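PDB 6DYM: ebony from Drosophila melanogaster, which joins beta-alanine to biogenic amines such as dopamine, this chain being its C-terminal condensation domain, which probably forms the amide bond. Local coordinates for residues 157-163 with 207-213. Coordinates in Å, arbitrary orientation, origin at the centre of the assembly. Residue numbers count along the deposited sequence, not the author numbering.
Sequences AGIFTTN and IVHWKEV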
loop_
_atom_site.group_PDB
_atom_site.type_symbol
_atom_site.label_atom_id
_atom_site.label_comp_id
_atom_site.label_asym_id
_atom_site.label_seq_id
_atom_site.Cartn_x
_atom_site.Cartn_y
_atom_site.Cartn_z
ATOM N N ALA A 157 9.519 5.528 14.214
ATOM C CA ALA A 157 10.311 6.693 13.837
ATOM C C ALA A 157 9.771 7.371 12.586
ATOM O O ALA A 157 9.882 8.597 12.452
ATOM C CB ALA A 157 11.774 6.295 13.626
ATOM N N GLY A 158 9.195 6.609 11.664
ATOM C CA GLY A 158 8.632 7.229 10.478
ATOM C C GLY A 158 7.799 6.249 9.685
ATOM O O GLY A 158 7.690 5.067 10.024
ATOM N N ILE A 159 7.215 6.770 8.607
ATOM C CA ILE A 159 6.346 6.014 7.713
ATOM C C ILE A 159 7.025 5.888 6.355
ATOM O O ILE A 159 7.539 6.872 5.809
ATOM C CB ILE A 159 4.965 6.685 7.579
ATOM C CG1 ILE A 159 4.278 6.751 8.945
ATOM C CG2 ILE A 159 4.105 5.938 6.576
ATOM C CD1 ILE A 159 3.057 7.615 8.966
ATOM N N PHE A 160 6.982 4.683 5.793
ATOM C CA PHE A 160 7.734 4.304 4.604
ATOM C C PHE A 160 6.778 3.660 3.610
ATOM O O PHE A 160 6.018 2.761 3.983
ATOM C CB PHE A 160 8.847 3.333 5.012
ATOM C CG PHE A 160 9.803 2.967 3.921
ATOM C CD1 PHE A 160 10.552 3.935 3.278
ATOM C CD2 PHE A 160 10.000 1.634 3.581
ATOM C CE1 PHE A 160 11.461 3.583 2.290
ATOM C CE2 PHE A 160 10.904 1.277 2.597
ATOM C CZ PHE A 160 11.634 2.257 1.949
ATOM N N THR A 161 6.802 4.117 2.358
ATOM C CA THR A 161 5.910 3.548 1.353
ATOM C C THR A 161 6.424 3.873 -0.046
ATOM O O THR A 161 7.125 4.871 -0.248
ATOM C CB THR A 161 4.470 4.060 1.527
ATOM O OG1 THR A 161 3.616 3.454 0.548
ATOM C CG2 THR A 161 4.404 5.578 1.386
ATOM N N THR A 162 6.088 3.006 -1.006
ATOM C CA THR A 162 6.314 3.277 -2.425
ATOM C C THR A 162 4.973 3.591 -3.073
ATOM O O THR A 162 4.059 2.761 -3.047
ATOM C CB THR A 162 6.976 2.100 -3.142
ATOM O OG1 THR A 162 8.202 1.767 -2.491
ATOM C CG2 THR A 162 7.281 2.460 -4.592
ATOM N N ASN A 163 4.860 4.775 -3.653
ATOM C CA ASN A 163 3.616 5.214 -4.264
ATOM C C ASN A 163 3.726 5.073 -5.774
ATOM O O ASN A 163 4.650 5.614 -6.393
ATOM C CB ASN A 163 3.293 6.644 -3.843
ATOM C CG ASN A 163 2.865 6.712 -2.397
ATOM O OD1 ASN A 163 1.957 5.997 -1.982
ATOM N ND2 ASN A 163 3.537 7.542 -1.615
ATOM N N ILE A 207 7.629 6.013 -6.734
ATOM C CA ILE A 207 8.267 6.988 -5.862
ATOM C C ILE A 207 8.324 6.412 -4.458
ATOM O O ILE A 207 7.292 6.009 -3.902
ATOM C CB ILE A 207 7.536 8.339 -5.884
ATOM C CG1 ILE A 207 7.404 8.821 -7.336
ATOM C CG2 ILE A 207 8.298 9.346 -5.045
ATOM C CD1 ILE A 207 7.057 10.277 -7.493
ATOM N N VAL A 208 9.531 6.363 -3.897
ATOM C CA VAL A 208 9.756 5.887 -2.536
ATOM C C VAL A 208 9.678 7.083 -1.598
ATOM O O VAL A 208 10.440 8.048 -1.743
ATOM C CB VAL A 208 11.109 5.167 -2.413
ATOM C CG1 VAL A 208 11.351 4.721 -0.979
ATOM C CG2 VAL A 208 11.145 3.964 -3.338
ATOM N N HIS A 209 8.760 7.019 -0.637
ATOM C CA HIS A 209 8.428 8.146 0.223
ATOM C C HIS A 209 8.691 7.802 1.681
ATOM O O HIS A 209 8.431 6.681 2.126
ATOM C CB HIS A 209 6.958 8.555 0.058
ATOM C CG HIS A 209 6.706 9.468 -1.097
ATOM N ND1 HIS A 209 5.809 9.170 -2.101
ATOM C CD2 HIS A 209 7.217 10.686 -1.399
ATOM C CE1 HIS A 209 5.779 10.164 -2.973
ATOM N NE2 HIS A 209 6.628 11.095 -2.571
ATOM N N TRP A 210 9.175 8.794 2.430
ATOM C CA TRP A 210 9.551 8.608 3.826
ATOM C C TRP A 210 9.192 9.870 4.595
ATOM O O TRP A 210 9.527 10.978 4.164
ATOM C CB TRP A 210 11.053 8.302 3.935
ATOM C CG TRP A 210 11.671 8.420 5.304
ATOM C CD1 TRP A 210 12.570 9.363 5.713
ATOM C CD2 TRP A 210 11.473 7.545 6.426
ATOM N NE1 TRP A 210 12.931 9.139 7.020
ATOM C CE2 TRP A 210 12.271 8.031 7.481
ATOM C CE3 TRP A 210 10.690 6.408 6.643
ATOM C CZ2 TRP A 210 12.317 7.415 8.731
ATOM C CZ3 TRP A 210 10.736 5.797 7.888
ATOM C CH2 TRP A 210 11.547 6.302 8.912
ATOM N N LYS A 211 8.500 9.706 5.720
ATOM C CA LYS A 211 8.110 10.831 6.559
ATOM C C LYS A 211 8.468 10.514 7.999
ATOM O O LYS A 211 7.925 9.572 8.582
ATOM C CB LYS A 211 6.612 11.132 6.437
ATOM C CG LYS A 211 6.152 12.321 7.276
ATOM C CD LYS A 211 4.701 12.681 6.978
ATOM C CE LYS A 211 4.283 13.932 7.729
ATOM N NZ LYS A 211 5.467 14.750 8.102
ATOM N N GLU A 212 9.371 11.300 8.571
ATOM C CA GLU A 212 9.715 11.137 9.973
ATOM C C GLU A 212 8.554 11.592 10.847
ATOM O O GLU A 212 7.872 12.577 10.548
ATOM C CB GLU A 212 10.979 11.924 10.301
ATOM C CG GLU A 212 12.225 11.313 9.677
ATOM C CD GLU A 212 13.505 11.896 10.233
ATOM O OE1 GLU A 212 13.456 12.516 11.317
ATOM O OE2 GLU A 212 14.559 11.735 9.582
ATOM N N VAL A 213 8.327 10.854 11.924
ATOM C CA VAL A 213 7.199 11.081 12.805
ATOM C C VAL A 213 7.651 11.809 14.065
ATOM O O VAL A 213 7.015 12.768 14.499
ATOM C CB VAL A 213 6.513 9.745 13.145
ATOM C CG1 VAL A 213 5.840 9.814 14.500
ATOM C CG2 VAL A 213 5.521 9.377 12.057
#
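Strands 158-163 and 207-212 run antiparallel, their axes 4.6 Å apart at closest approach, with hydrogen-bonded pairs at I159-K211, T161-H209 and N163-I207. Beyond them the ladder is extended by V213 N, 2.8 Å from A157 O. On the face carrying F160 and W210, aromatic rings fill the space above the backbone. W210, with chi1 t, swings its indole across the partner strand until CH2 lies 3.4 Å from G158 CA. Glycine suits this place because a beta carbon on G158 would collide with that ring. F160 is also t, which places its ring beside V208, F160 CE1 meeting V208 CG1 at 3.5 Å, while F160 CB abuts W210 CE3 at 3.9 Å; both apolar residues suit this buried position. T162, also on this face, directs OG1 to a hydrogen bond with E104.

The other face is more polar at the N163 end. N163, in the m rotamer, bends across the strands so that ND2 donates to H209 ND1 at 2.8 Å, near the plane of the imidazole. The histidine can thus use both ring nitrogens, NE2 being hydrogen-bonded to D173 of helix 166-174. The branched, apolar I159 is buried against V147 and L148 of helix 133-153, which V213 also touches. K211 stays extended (t, t, t through chi3), carrying its charged amine out from the sheet, as suits a partly exposed site. In the 1-2-3-4-5-7-6 strand order, the last strand thus inserts beside the fifth, as is characteristic of the GNAT (N-acetyltransferase) fold.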